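Local structure of iron-containing superoxide dismutase B2 (Trypanosoma brucei, 3ESF) at residues F3-L8 and G35-L40; L8-D13 and E81-N86. The protein probably converts superoxide radicals into hydrogen peroxide and molecular oxygen at an iron(III) centre, as a member of the iron/manganese superoxide dismutase family. The protein carries 1 engineered substitution. All coordinates share one frame; numbering follows the deposited sequence.

Contact 1 (F3-L8 and G35-L40); sequences FSIPPL and GYVTKL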
loop_
_atom_site.group_PDB
_atom_site.type_symbol
_atom_site.label_atom_id
_atom_site.label_comp_id
_atom_site.label_asym_id
_atom_site.label_seq_id
_atom_site.Cartn_x
_atom_site.Cartn_y
_atom_site.Cartn_z
ATOM N N PHE A 3 4.073 6.748 24.720
ATOM C CA PHE A 3 3.838 7.528 23.525
ATOM C C PHE A 3 2.357 7.848 23.403
ATOM O O PHE A 3 1.501 7.065 23.790
ATOM C CB PHE A 3 4.355 6.792 22.286
ATOM C CG PHE A 3 5.845 6.589 22.286
ATOM C CD1 PHE A 3 6.690 7.593 21.832
ATOM C CD2 PHE A 3 6.403 5.401 22.758
ATOM C CE1 PHE A 3 8.082 7.424 21.854
ATOM C CE2 PHE A 3 7.792 5.209 22.784
ATOM C CZ PHE A 3 8.634 6.240 22.341
ATOM N N SER A 4 2.072 9.036 22.894
ATOM C CA SER A 4 0.701 9.437 22.564
ATOM C C SER A 4 0.715 10.273 21.293
ATOM O O SER A 4 1.787 10.629 20.780
ATOM C CB SER A 4 0.050 10.181 23.719
ATOM O OG SER A 4 0.709 11.405 23.958
ATOM N N ILE A 5 -0.472 10.532 20.753
ATOM C CA ILE A 5 -0.605 11.427 19.608
ATOM C C ILE A 5 -1.592 12.529 19.966
ATOM O O ILE A 5 -2.472 12.306 20.802
ATOM C CB ILE A 5 -1.043 10.706 18.299
ATOM C CG1 ILE A 5 -2.349 9.887 18.491
ATOM C CG2 ILE A 5 0.136 9.891 17.731
ATOM C CD1 ILE A 5 -2.932 9.213 17.193
ATOM N N PRO A 6 -1.431 13.713 19.348
ATOM C CA PRO A 6 -2.395 14.798 19.565
ATOM C C PRO A 6 -3.757 14.416 18.981
ATOM O O PRO A 6 -3.823 13.619 18.012
ATOM C CB PRO A 6 -1.802 15.992 18.777
ATOM C CG PRO A 6 -0.427 15.598 18.348
ATOM C CD PRO A 6 -0.347 14.073 18.406
ATOM N N PRO A 7 -4.841 14.985 19.530
ATOM C CA PRO A 7 -6.150 14.733 18.940
ATOM C C PRO A 7 -6.171 15.301 17.519
ATOM O O PRO A 7 -5.272 16.090 17.147
ATOM C CB PRO A 7 -7.110 15.503 19.881
ATOM C CG PRO A 7 -6.262 16.561 20.523
ATOM C CD PRO A 7 -4.920 15.896 20.693
ATOM N N LEU A 8 -7.145 14.884 16.716
ATOM C CA LEU A 8 -7.374 15.497 15.411
ATOM C C LEU A 8 -7.532 17.013 15.618
ATOM O O LEU A 8 -8.167 17.430 16.574
ATOM C CB LEU A 8 -8.628 14.906 14.762
ATOM C CG LEU A 8 -8.540 13.449 14.298
ATOM C CD1 LEU A 8 -9.922 12.854 14.187
ATOM C CD2 LEU A 8 -7.807 13.338 12.959
ATOM N N GLY A 35 -3.163 2.699 16.008
ATOM C CA GLY A 35 -2.538 1.374 15.943
ATOM C C GLY A 35 -1.022 1.397 16.025
ATOM O O GLY A 35 -0.417 0.530 16.687
ATOM N N TYR A 36 -0.392 2.361 15.361
ATOM C CA TYR A 36 1.065 2.524 15.433
ATOM C C TYR A 36 1.523 2.861 16.847
ATOM O O TYR A 36 2.525 2.333 17.320
ATOM C CB TYR A 36 1.570 3.598 14.446
ATOM C CG TYR A 36 1.284 3.299 12.976
ATOM C CD1 TYR A 36 1.798 2.151 12.367
ATOM C CD2 TYR A 36 0.514 4.173 12.197
ATOM C CE1 TYR A 36 1.532 1.858 11.016
ATOM C CE2 TYR A 36 0.251 3.894 10.837
ATOM C CZ TYR A 36 0.774 2.728 10.260
ATOM O OH TYR A 36 0.530 2.440 8.933
ATOM N N VAL A 37 0.790 3.763 17.507
ATOM C CA VAL A 37 1.063 4.154 18.902
ATOM C C VAL A 37 1.009 2.936 19.828
ATOM O O VAL A 37 1.899 2.724 20.677
ATOM C CB VAL A 37 0.055 5.209 19.410
ATOM C CG1 VAL A 37 0.353 5.607 20.873
ATOM C CG2 VAL A 37 0.056 6.435 18.499
ATOM N N THR A 38 -0.054 2.156 19.660
ATOM C CA THR A 38 -0.265 0.932 20.392
ATOM C C THR A 38 0.929 -0.012 20.241
ATOM O O THR A 38 1.460 -0.487 21.231
ATOM C CB THR A 38 -1.563 0.264 19.949
ATOM O OG1 THR A 38 -2.656 1.129 20.306
ATOM C CG2 THR A 38 -1.722 -1.102 20.613
ATOM N N LYS A 39 1.350 -0.252 19.005
ATOM C CA LYS A 39 2.468 -1.140 18.745
ATOM C C LYS A 39 3.772 -0.578 19.296
ATOM O O LYS A 39 4.583 -1.324 19.811
ATOM C CB LYS A 39 2.598 -1.427 17.250
ATOM C CG LYS A 39 1.493 -2.311 16.680
ATOM C CD LYS A 39 1.905 -2.902 15.365
ATOM C CE LYS A 39 0.652 -3.263 14.548
ATOM N NZ LYS A 39 0.971 -3.935 13.233
ATOM N N LEU A 40 3.971 0.732 19.180
ATOM C CA LEU A 40 5.187 1.375 19.704
ATOM C C LEU A 40 5.239 1.300 21.216
ATOM O O LEU A 40 6.298 1.052 21.785
ATOM C CB LEU A 40 5.353 2.823 19.199
ATOM C CG LEU A 40 6.658 3.571 19.579
ATOM C CD1 LEU A 40 7.890 2.855 19.072
ATOM C CD2 LEU A 40 6.677 5.001 19.088
#
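The L40 side chain meets the ring of F3 through one methyl group, in a CH-pi contact. L40 CD2 lies 3.6 Å from the centroid of the F3 ring, only 7° off the ring normal, so the methyl sits over the middle of the face and is nearly equidistant from the six ring carbons. The branch carbon L40 CG follows on the same side, 3.7 Å from F3 CD2. L40 CG, anti to its own backbone N (chi1 -175°), is thereby placed on the ring's side of the helix.

One helical turn earlier, V37 divides its two methyls between two partners. With CG1 anti to the backbone N (chi1 180°), V37 CG1 packs against the main chain, 3.5 Å from F3 O, while V37 CG2 meets I5 CG2 methyl to methyl at 3.5 Å. The two branched side chains cross obliquely. The contact is van der Waals packing, methyls against a ring, a methyl and a backbone carbonyl, and buries 245 Å² of surface in all.

The extended segment F3-L8 runs past helix 22-45, to which F3 N is hydrogen-bonded through N41 OD1 and P6 O through Y29 OH. I5 touches Y29 and H33 of helix 22-45 and I73 and N77 of helix 64-81, and so lies between the two helices of the alpha-hairpin domain, and F3 reaches V55 and I58 at helix 55-61.

Contact 2 (L8-D13 and E81-N86); sequences LPWGYD and ESMSPN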
loop_
_atom_site.group_PDB
_atom_site.type_symbol
_atom_site.label_atom_id
_atom_site.label_comp_id
_atom_site.label_asym_id
_atom_site.label_seq_id
_atom_site.Cartn_x
_atom_site.Cartn_y
_atom_site.Cartn_z
ATOM N N LEU A 8 -7.145 14.884 16.716
ATOM C CA LEU A 8 -7.374 15.497 15.411
ATOM C C LEU A 8 -7.532 17.013 15.618
ATOM O O LEU A 8 -8.167 17.430 16.574
ATOM C CB LEU A 8 -8.628 14.906 14.762
ATOM C CG LEU A 8 -8.540 13.449 14.298
ATOM C CD1 LEU A 8 -9.922 12.854 14.187
ATOM C CD2 LEU A 8 -7.807 13.338 12.959
ATOM N N PRO A 9 -6.909 17.831 14.756
ATOM C CA PRO A 9 -6.985 19.285 14.956
ATOM C C PRO A 9 -8.417 19.834 14.856
ATOM O O PRO A 9 -8.736 20.804 15.523
ATOM C CB PRO A 9 -6.072 19.852 13.855
ATOM C CG PRO A 9 -5.170 18.638 13.445
ATOM C CD PRO A 9 -6.082 17.465 13.581
ATOM N N TRP A 10 -9.272 19.161 14.086
ATOM C CA TRP A 10 -10.588 19.682 13.732
ATOM C C TRP A 10 -11.744 18.703 13.948
ATOM O O TRP A 10 -12.841 18.922 13.426
ATOM C CB TRP A 10 -10.579 20.144 12.269
ATOM C CG TRP A 10 -9.526 19.472 11.455
ATOM C CD1 TRP A 10 -8.375 20.040 10.977
ATOM C CD2 TRP A 10 -9.495 18.101 11.038
ATOM N NE1 TRP A 10 -7.642 19.118 10.286
ATOM C CE2 TRP A 10 -8.297 17.917 10.305
ATOM C CE3 TRP A 10 -10.359 17.001 11.218
ATOM C CZ2 TRP A 10 -7.941 16.682 9.734
ATOM C CZ3 TRP A 10 -10.030 15.786 10.638
ATOM C CH2 TRP A 10 -8.813 15.629 9.913
ATOM N N GLY A 11 -11.493 17.613 14.680
ATOM C CA GLY A 11 -12.552 16.664 15.067
ATOM C C GLY A 11 -12.788 15.586 14.024
ATOM O O GLY A 11 -12.402 15.751 12.877
ATOM N N TYR A 12 -13.445 14.492 14.408
ATOM C CA TYR A 12 -13.635 13.350 13.493
ATOM C C TYR A 12 -14.406 13.737 12.240
ATOM O O TYR A 12 -14.101 13.272 11.145
ATOM C CB TYR A 12 -14.330 12.161 14.197
ATOM C CG TYR A 12 -13.425 11.430 15.160
ATOM C CD1 TYR A 12 -13.442 11.733 16.521
ATOM C CD2 TYR A 12 -12.526 10.457 14.702
ATOM C CE1 TYR A 12 -12.604 11.082 17.412
ATOM C CE2 TYR A 12 -11.675 9.793 15.586
ATOM C CZ TYR A 12 -11.727 10.108 16.941
ATOM O OH TYR A 12 -10.898 9.472 17.827
ATOM N N ASP A 13 -15.405 14.602 12.414
ATOM C CA ASP A 13 -16.263 15.034 11.295
ATOM C C ASP A 13 -15.802 16.336 10.661
ATOM O O ASP A 13 -16.514 16.901 9.847
ATOM C CB ASP A 13 -17.715 15.175 11.758
ATOM C CG ASP A 13 -17.911 16.316 12.759
ATOM O OD1 ASP A 13 -16.920 16.961 13.189
ATOM O OD2 ASP A 13 -19.073 16.557 13.136
ATOM N N GLU A 81 -2.461 17.906 10.310
ATOM C CA GLU A 81 -2.154 19.334 10.345
ATOM C C GLU A 81 -2.065 19.992 8.961
ATOM O O GLU A 81 -2.274 21.195 8.829
ATOM C CB GLU A 81 -0.875 19.598 11.147
ATOM C CG GLU A 81 -1.056 19.428 12.661
ATOM C CD GLU A 81 -2.034 20.434 13.273
ATOM O OE1 GLU A 81 -2.499 21.355 12.566
ATOM O OE2 GLU A 81 -2.335 20.311 14.490
ATOM N N SER A 82 -1.781 19.183 7.940
ATOM C CA SER A 82 -1.690 19.623 6.541
ATOM C C SER A 82 -3.069 19.846 5.900
ATOM O O SER A 82 -3.167 20.245 4.722
ATOM C CB SER A 82 -0.890 18.600 5.713
ATOM O OG SER A 82 0.476 18.537 6.132
ATOM N N MET A 83 -4.124 19.600 6.682
ATOM C CA MET A 83 -5.506 19.766 6.221
ATOM C C MET A 83 -6.317 20.573 7.212
ATOM O O MET A 83 -5.978 20.633 8.408
ATOM C CB MET A 83 -6.152 18.403 5.963
ATOM C CG MET A 83 -5.328 17.484 5.038
ATOM S SD MET A 83 -6.204 15.960 4.666
ATOM C CE MET A 83 -6.339 15.185 6.308
ATOM N N SER A 84 -7.371 21.224 6.712
ATOM C CA SER A 84 -8.224 22.066 7.536
ATOM C C SER A 84 -9.596 22.198 6.896
ATOM O O SER A 84 -9.711 22.178 5.663
ATOM C CB SER A 84 -7.582 23.445 7.727
ATOM O OG SER A 84 -8.505 24.368 8.253
ATOM N N PRO A 85 -10.651 22.330 7.723
ATOM C CA PRO A 85 -11.966 22.623 7.144
ATOM C C PRO A 85 -11.986 23.997 6.461
ATOM O O PRO A 85 -12.864 24.258 5.627
ATOM C CB PRO A 85 -12.910 22.583 8.349
ATOM C CG PRO A 85 -12.027 22.770 9.548
ATOM C CD PRO A 85 -10.697 22.201 9.191
ATOM N N ASN A 86 -11.018 24.847 6.806
ATOM C CA ASN A 86 -10.865 26.149 6.184
ATOM C C ASN A 86 -9.674 26.260 5.226
ATOM O O ASN A 86 -9.202 27.367 4.913
ATOM C CB ASN A 86 -10.850 27.212 7.271
ATOM C CG ASN A 86 -12.176 27.252 8.046
ATOM O OD1 ASN A 86 -13.197 27.679 7.514
ATOM N ND2 ASN A 86 -12.166 26.767 9.272
#
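W10 meets M83 and P85 where two irregular segments of the alpha-hairpin domain of iron/manganese superoxide dismutases come together: the loop before helix 22-45 and the connection that leaves helix 64-81. Together they bury 266 Å².

One hydrogen bond joins the segments. The indole W10 NE1 donates to M83 O over 2.9 Å with an N-H...O angle of 138°, clearly bent. The donor stands above the carbonyl plane, 59° out of it, and the oxygen is somewhat tilted from the indole plane at the ring edge. W80 O, in helix 64-81, also receives a bond from NE1; a donor divided between two carbonyls is consistent with the bent angle.

Apolar contacts lie to either end of the indole. P85 CD approaches the five-membered end obliquely, 3.6 Å from W10 CD1, and is also 3.7 Å from W10 CB. At the six-membered end, M83 CE lies 4.1 Å from W10 CZ2; the methionine chain bends at its last torsion to bring this methyl in, and M83 packs further on L15 and I20. Within its own segment, the indole has P9 CD above one face toward the rim.

The third kind is a carboxylate beside a proline. E81 leaves its backbone pointing away from the loop, but a bend at chi2 (-64°) turns CD back, and E81 OE2 comes to rest 3.5 Å from P9 CG.

Beyond the indole, the connection contains an ST turn, N86 N donating to S84 OG at 2.9 Å.

From the N terminus, segment 3-8 runs along helix 22-45, and contact 1 closes a loop of 26 intervening residues by returning to the later part of that helix. The chain shares L8 between the two contacts, then enters segment 8-13, with 67 residues between it and its partner, which starts at the end of helix 64-81; contact 2 therefore closes a much longer, mostly helical loop. Along the sequence the four segments alternate, so the loops cross. The contact centres are about 17 Å apart, and L8 between them packs on V25, Y29 and W80. Together they tie the N-terminal segment to the first long helix and to the exit of the second.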